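Local coordinates for protein glutaredoxin 2 (Salmonella enterica subsp. enterica serovar Typhimurium, PDB 3IR4) that probably catalyses glutathione-dependent thiol-disulfide exchange, binding glutathione between a thioredoxin-like domain and a helical domain of glutathione S-transferase type, at residues L31-E39 and D114-F125. Sequence-based numbering, arbitrary orientation.
Sequences LNVLQNDDE and DEFSTPAARQYF
Asn36 N donates to Glu115 O (2.8 Å) and so joins the type I turn Gln35-Asp38, which follows edge strand 30-33, to the backbone just ahead of helix 119-133. The side chain of Asn36 then enters the junction. Its chi1 of -162° swings CG away from the backbone N and lays the amide alongside Phe116. There Asn36 CG meets Phe116 CE1 at the ring edge at 3.7 Å, with the planes 73° apart. Asn36 OD1 lies 3.5 Å from Phe125 CB and also at the edge of the Tyr124 ring; a short, flat amide suits this narrow place among three aromatic residues. Asp37 sits over one face of the Tyr124 ring: its CA is 3.9 Å from the centroid, a CH-pi contact only 12° off the normal. Small Ala121 lets this turn come close, its CB 3.6 Å from Asp37 OD2, while Thr118 caps the helix by accepting from Ala121 N. Nearer the strand, Val33 offers an aliphatic branch, CG1, to Asp114 CB at 3.8 Å. The bent chain of Glu115 carries its carboxylate to Asp10 N and His11, near, though not touching, the probable thioredoxin-type CxxC motif at Cys12 and Cys15. The Tyr124 hydroxyl hydrogen-bonds Lys128. The contact thus bridges the thioredoxin-like and helical domains through one backbone hydrogen bond and the packing of Asn36 and Asp37 against aromatic rings. The turn touches two glutathione-pocket residues, Tyr124 by the CH-pi contact and Lys49 through the carbonyl of Asn36, consistent with its fixing their positions where the domains meet.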
ATOM      1  N   LEU A  31      15.424   0.332  -0.966  1.00  4.07           N
ATOM      2  CA  LEU A  31      14.307   0.840  -1.730  1.00  4.21           C
ATOM      3  C   LEU A  31      14.780   1.736  -2.866  1.00  4.07           C
ATOM      4  O   LEU A  31      15.699   2.526  -2.695  1.00  6.40           O
ATOM      5  CB  LEU A  31      13.392   1.640  -0.841  1.00  4.81           C
ATOM      6  CG  LEU A  31      12.816   0.912   0.384  1.00  4.38           C
ATOM      7  CD1 LEU A  31      11.968   1.881   1.216  1.00  7.45           C
ATOM      8  CD2 LEU A  31      12.031  -0.339  -0.010  1.00  6.29           C
ATOM      9  N   ASN A  32      14.149   1.591  -4.018  1.00  4.04           N
ATOM     10  CA  ASN A  32      14.463   2.426  -5.177  1.00  4.63           C
ATOM     11  C   ASN A  32      13.157   2.877  -5.790  1.00  4.73           C
ATOM     12  O   ASN A  32      12.434   2.078  -6.384  1.00  4.87           O
ATOM     13  CB  ASN A  32      15.242   1.619  -6.210  1.00  6.10           C
ATOM     14  CG  ASN A  32      16.637   1.331  -5.777  1.00  8.97           C
ATOM     15  OD1 ASN A  32      17.528   2.083  -6.096  1.00 14.89           O
ATOM     16  ND2 ASN A  32      16.853   0.200  -5.114  1.00 10.26           N
ATOM     17  N   VAL A  33      12.815   4.149  -5.618  1.00  4.55           N
ATOM     18  CA  VAL A  33      11.582   4.661  -6.167  1.00  5.04           C
ATOM     19  C   VAL A  33      11.825   5.079  -7.605  1.00  5.45           C
ATOM     20  O   VAL A  33      12.727   5.875  -7.877  1.00  7.81           O
ATOM     21  CB  VAL A  33      11.077   5.873  -5.369  1.00  6.11           C
ATOM     22  CG1 VAL A  33       9.782   6.367  -6.018  1.00  7.34           C
ATOM     23  CG2 VAL A  33      10.831   5.533  -3.914  1.00  7.16           C
ATOM     24  N   LEU A  34      11.071   4.510  -8.520  1.00  5.07           N
ATOM     25  CA  LEU A  34      11.140   4.848  -9.923  1.00  5.53           C
ATOM     26  C   LEU A  34      10.203   5.983 -10.269  1.00  5.25           C
ATOM     27  O   LEU A  34       9.143   6.116  -9.681  1.00  5.43           O
ATOM     28  CB  LEU A  34      10.755   3.618 -10.748  1.00  6.30           C
ATOM     29  CG  LEU A  34      11.678   2.414 -10.622  1.00  7.89           C
ATOM     30  CD1 LEU A  34      11.123   1.226 -11.411  1.00 10.36           C
ATOM     31  CD2 LEU A  34      13.088   2.799 -11.085  1.00 12.33           C
ATOM     32  N   GLN A  35      10.595   6.802 -11.235  1.00  5.15           N
ATOM     33  CA  GLN A  35       9.675   7.816 -11.755  1.00  5.57           C
ATOM     34  C   GLN A  35       8.447   7.144 -12.350  1.00  5.09           C
ATOM     35  O   GLN A  35       8.546   6.117 -13.018  1.00  5.22           O
ATOM     36  CB  GLN A  35      10.320   8.719 -12.807  1.00  6.26           C
ATOM     37  CG  GLN A  35      11.440   9.570 -12.257  1.00  8.31           C
ATOM     38  CD  GLN A  35      10.943  10.483 -11.145  1.00 11.68           C
ATOM     39  OE1 GLN A  35      11.231  10.259  -9.963  1.00 14.40           O
ATOM     40  NE2 GLN A  35      10.127  11.467 -11.520  1.00 10.95           N
ATOM     41  N   ASN A  36       7.276   7.757 -12.136  1.00  4.41           N
ATOM     42  CA  ASN A  36       6.047   7.113 -12.570  1.00  5.25           C
ATOM     43  C   ASN A  36       5.924   6.951 -14.077  1.00  5.87           C
ATOM     44  O   ASN A  36       5.211   6.058 -14.529  1.00  7.36           O
ATOM     45  CB  ASN A  36       4.841   7.851 -12.014  1.00  5.37           C
ATOM     46  CG  ASN A  36       3.565   7.021 -12.046  1.00  5.89           C
ATOM     47  OD1 ASN A  36       2.622   7.362 -12.771  1.00  7.57           O
ATOM     48  ND2 ASN A  36       3.515   5.930 -11.271  1.00  7.73           N
ATOM     49  N   ASP A  37       6.625   7.790 -14.843  1.00  6.03           N
ATOM     50  CA  ASP A  37       6.629   7.701 -16.303  1.00  7.04           C
ATOM     51  C   ASP A  37       7.791   6.885 -16.870  1.00  7.16           C
ATOM     52  O   ASP A  37       7.954   6.831 -18.078  1.00  8.65           O
ATOM     53  CB  ASP A  37       6.601   9.112 -16.933  1.00  7.34           C
ATOM     54  CG  ASP A  37       7.811   9.981 -16.579  1.00  8.09           C
ATOM     55  OD1 ASP A  37       8.031  11.031 -17.261  1.00 10.69           O
ATOM     56  OD2 ASP A  37       8.540   9.650 -15.623  1.00  7.68           O
ATOM     57  N   ASP A  38       8.558   6.213 -16.012  1.00  6.28           N
ATOM     58  CA  ASP A  38       9.723   5.465 -16.481  1.00  6.61           C
ATOM     59  C   ASP A  38       9.335   4.068 -16.924  1.00  6.84           C
ATOM     60  O   ASP A  38       9.136   3.179 -16.119  1.00  7.32           O
ATOM     61  CB  ASP A  38      10.784   5.417 -15.381  1.00  6.66           C
ATOM     62  CG  ASP A  38      12.024   4.624 -15.760  1.00  7.83           C
ATOM     63  OD1 ASP A  38      12.104   4.104 -16.886  1.00  8.29           O
ATOM     64  OD2 ASP A  38      12.906   4.554 -14.885  1.00  9.75           O
ATOM     65  N   GLU A  39       9.186   3.893 -18.230  1.00  6.95           N
ATOM     66  CA  GLU A  39       8.889   2.594 -18.809  1.00  8.04           C
ATOM     67  C   GLU A  39      10.148   1.737 -18.953  1.00  7.81           C
ATOM     68  O   GLU A  39      10.122   0.528 -18.702  1.00  7.70           O
ATOM     69  CB  GLU A  39       8.236   2.788 -20.182  1.00  9.13           C
ATOM     70  CG  GLU A  39       7.853   1.479 -20.861  1.00 12.05           C
ATOM     71  CD  GLU A  39       7.172   1.647 -22.211  1.00 16.09           C
ATOM     72  OE1 GLU A  39       6.793   0.621 -22.800  1.00 20.12           O
ATOM     73  OE2 GLU A  39       7.000   2.789 -22.680  1.00 22.29           O
ATOM     74  N   ASP A 114       7.922  10.527  -4.270  1.00  5.58           N
ATOM     75  CA  ASP A 114       9.112  10.639  -5.109  1.00  5.98           C
ATOM     76  C   ASP A 114       8.889  10.267  -6.564  1.00  5.37           C
ATOM     77  O   ASP A 114       9.526  10.836  -7.445  1.00  5.49           O
ATOM     78  CB  ASP A 114      10.264   9.811  -4.524  1.00  6.70           C
ATOM     79  CG  ASP A 114      10.909  10.417  -3.321  1.00 10.07           C
ATOM     80  OD1 ASP A 114      10.544  11.537  -2.891  1.00 13.14           O
ATOM     81  OD2 ASP A 114      11.793   9.728  -2.774  1.00 13.04           O
ATOM     82  N   GLU A 115       7.978   9.339  -6.835  1.00  4.53           N
ATOM     83  CA  GLU A 115       7.695   8.924  -8.203  1.00  4.64           C
ATOM     84  C   GLU A 115       7.066  10.010  -9.047  1.00  4.23           C
ATOM     85  O   GLU A 115       6.972   9.864 -10.269  1.00  4.76           O
ATOM     86  CB  GLU A 115       6.837   7.655  -8.257  1.00  4.37           C
ATOM     87  CG  GLU A 115       5.471   7.733  -7.635  1.00  5.15           C
ATOM     88  CD  GLU A 115       5.404   7.398  -6.155  1.00  4.26           C
ATOM     89  OE1 GLU A 115       6.467   7.423  -5.474  1.00  4.92           O
ATOM     90  OE2 GLU A 115       4.282   7.125  -5.672  1.00  6.06           O
ATOM     91  N   PHE A 116       6.597  11.072  -8.397  1.00  4.32           N
ATOM     92  CA  PHE A 116       5.975  12.204  -9.100  1.00  4.58           C
ATOM     93  C   PHE A 116       6.863  13.426  -9.025  1.00  4.73           C
ATOM     94  O   PHE A 116       6.402  14.536  -9.203  1.00  5.65           O
ATOM     95  CB  PHE A 116       4.615  12.564  -8.509  1.00  4.64           C
ATOM     96  CG  PHE A 116       3.634  11.411  -8.429  1.00  4.72           C
ATOM     97  CD1 PHE A 116       3.461  10.535  -9.489  1.00  5.05           C
ATOM     98  CD2 PHE A 116       2.826  11.261  -7.316  1.00  5.83           C
ATOM     99  CE1 PHE A 116       2.542   9.490  -9.428  1.00  5.50           C
ATOM    100  CE2 PHE A 116       1.913  10.206  -7.228  1.00  6.61           C
ATOM    101  CZ  PHE A 116       1.760   9.353  -8.292  1.00  5.93           C
ATOM    102  N   SER A 117       8.146  13.255  -8.752  1.00  5.46           N
ATOM    103  CA  SER A 117       9.004  14.421  -8.516  1.00  6.52           C
ATOM    104  C   SER A 117       9.163  15.334  -9.696  1.00  6.93           C
ATOM    105  O   SER A 117       9.329  16.515  -9.529  1.00  9.91           O
ATOM    106  CB  SER A 117      10.346  14.016  -7.946  1.00  7.42           C
ATOM    107  OG  SER A 117      11.040  13.171  -8.800  1.00  9.12           O
ATOM    108  N   THR A 118       9.106  14.795 -10.890  1.00  7.15           N
ATOM    109  CA  THR A 118       9.211  15.632 -12.088  1.00  8.25           C
ATOM    110  C   THR A 118       7.796  16.012 -12.539  1.00  7.71           C
ATOM    111  O   THR A 118       6.847  15.228 -12.410  1.00  8.51           O
ATOM    112  CB  THR A 118       9.920  14.937 -13.257  1.00  9.88           C
ATOM    113  OG1 THR A 118       9.155  13.798 -13.671  1.00 13.46           O
ATOM    114  CG2 THR A 118      11.352  14.536 -12.879  1.00 13.03           C
ATOM    115  N   PRO A 119       7.650  17.229 -13.104  1.00  7.40           N
ATOM    116  CA  PRO A 119       6.373  17.562 -13.691  1.00  7.50           C
ATOM    117  C   PRO A 119       5.878  16.526 -14.709  1.00  5.73           C
ATOM    118  O   PRO A 119       4.692  16.248 -14.772  1.00  6.09           O
ATOM    119  CB  PRO A 119       6.660  18.921 -14.353  1.00  7.60           C
ATOM    120  CG  PRO A 119       7.725  19.533 -13.472  1.00  8.77           C
ATOM    121  CD  PRO A 119       8.565  18.392 -13.039  1.00  8.50           C
ATOM    122  N   ALA A 120       6.772  15.983 -15.522  1.00  5.50           N
ATOM    123  CA  ALA A 120       6.365  15.003 -16.527  1.00  5.58           C
ATOM    124  C   ALA A 120       5.773  13.750 -15.882  1.00  5.25           C
ATOM    125  O   ALA A 120       4.789  13.211 -16.365  1.00  5.66           O
ATOM    126  CB  ALA A 120       7.522  14.634 -17.443  1.00  7.52           C
ATOM    127  N   ALA A 121       6.394  13.256 -14.817  1.00  5.09           N
ATOM    128  CA  ALA A 121       5.911  12.062 -14.132  1.00  5.68           C
ATOM    129  C   ALA A 121       4.556  12.278 -13.501  1.00  5.03           C
ATOM    130  O   ALA A 121       3.679  11.433 -13.580  1.00  5.18           O
ATOM    131  CB  ALA A 121       6.901  11.607 -13.093  1.00  6.96           C
ATOM    132  N   ARG A 122       4.347  13.454 -12.916  1.00  5.00           N
ATOM    133  CA  ARG A 122       3.083  13.766 -12.288  1.00  4.49           C
ATOM    134  C   ARG A 122       1.977  13.870 -13.352  1.00  4.63           C
ATOM    135  O   ARG A 122       0.896  13.336 -13.170  1.00  5.44           O
ATOM    136  CB  ARG A 122       3.185  15.032 -11.471  1.00  4.59           C
ATOM    137  CG  ARG A 122       1.993  15.275 -10.601  1.00  4.81           C
ATOM    138  CD  ARG A 122       2.161  16.509  -9.703  1.00  3.91           C
ATOM    139  NE  ARG A 122       3.307  16.427  -8.803  1.00  4.69           N
ATOM    140  CZ  ARG A 122       3.285  15.823  -7.619  1.00  4.62           C
ATOM    141  NH1 ARG A 122       2.187  15.254  -7.145  1.00  5.44           N
ATOM    142  NH2 ARG A 122       4.390  15.794  -6.888  1.00  5.08           N
ATOM    143  N   GLN A 123       2.274  14.542 -14.472  1.00  4.99           N
ATOM    144  CA  GLN A 123       1.294  14.657 -15.541  1.00  5.30           C
ATOM    145  C   GLN A 123       0.916  13.294 -16.102  1.00  5.67           C
ATOM    146  O   GLN A 123      -0.261  13.023 -16.432  1.00  6.12           O
ATOM    147  CB  GLN A 123       1.791  15.568 -16.654  1.00  7.09           C
ATOM    148  CG  GLN A 123       0.775  15.701 -17.795  1.00  9.94           C
ATOM    149  CD  GLN A 123       1.320  16.511 -18.928  1.00 15.40           C
ATOM    150  OE1 GLN A 123       1.681  15.967 -19.966  1.00 22.16           O
ATOM    151  NE2 GLN A 123       1.428  17.797 -18.727  1.00 17.52           N
ATOM    152  N   TYR A 124       1.920  12.431 -16.283  1.00  5.79           N
ATOM    153  CA  TYR A 124       1.709  11.067 -16.781  1.00  5.77           C
ATOM    154  C   TYR A 124       0.675  10.331 -15.922  1.00  5.11           C
ATOM    155  O   TYR A 124      -0.252   9.708 -16.432  1.00  5.31           O
ATOM    156  CB  TYR A 124       3.039  10.317 -16.778  1.00  5.85           C
ATOM    157  CG  TYR A 124       2.942   8.876 -17.175  1.00  6.82           C
ATOM    158  CD1 TYR A 124       2.719   7.895 -16.215  1.00  8.24           C
ATOM    159  CD2 TYR A 124       3.150   8.472 -18.468  1.00 10.21           C
ATOM    160  CE1 TYR A 124       2.660   6.559 -16.542  1.00 12.21           C
ATOM    161  CE2 TYR A 124       3.055   7.134 -18.817  1.00 12.97           C
ATOM    162  CZ  TYR A 124       2.806   6.178 -17.837  1.00 12.25           C
ATOM    163  OH  TYR A 124       2.743   4.814 -18.092  1.00 19.15           O
ATOM    164  N   PHE A 125       0.831  10.430 -14.613  1.00  4.85           N
ATOM    165  CA  PHE A 125      -0.097   9.802 -13.674  1.00  4.17           C
ATOM    166  C   PHE A 125      -1.506  10.362 -13.792  1.00  4.83           C
ATOM    167  O   PHE A 125      -2.480   9.610 -13.893  1.00  4.96           O
ATOM    168  CB  PHE A 125       0.440   9.984 -12.248  1.00  4.85           C
ATOM    169  CG  PHE A 125      -0.432   9.359 -11.179  1.00  4.81           C
ATOM    170  CD1 PHE A 125      -0.351   8.000 -10.908  1.00  5.52           C
ATOM    171  CD2 PHE A 125      -1.328  10.126 -10.445  1.00  6.19           C
ATOM    172  CE1 PHE A 125      -1.109   7.437  -9.916  1.00  7.51           C
ATOM    173  CE2 PHE A 125      -2.112   9.550  -9.457  1.00  6.29           C
ATOM    174  CZ  PHE A 125      -2.000   8.207  -9.201  1.00  6.39           C
TER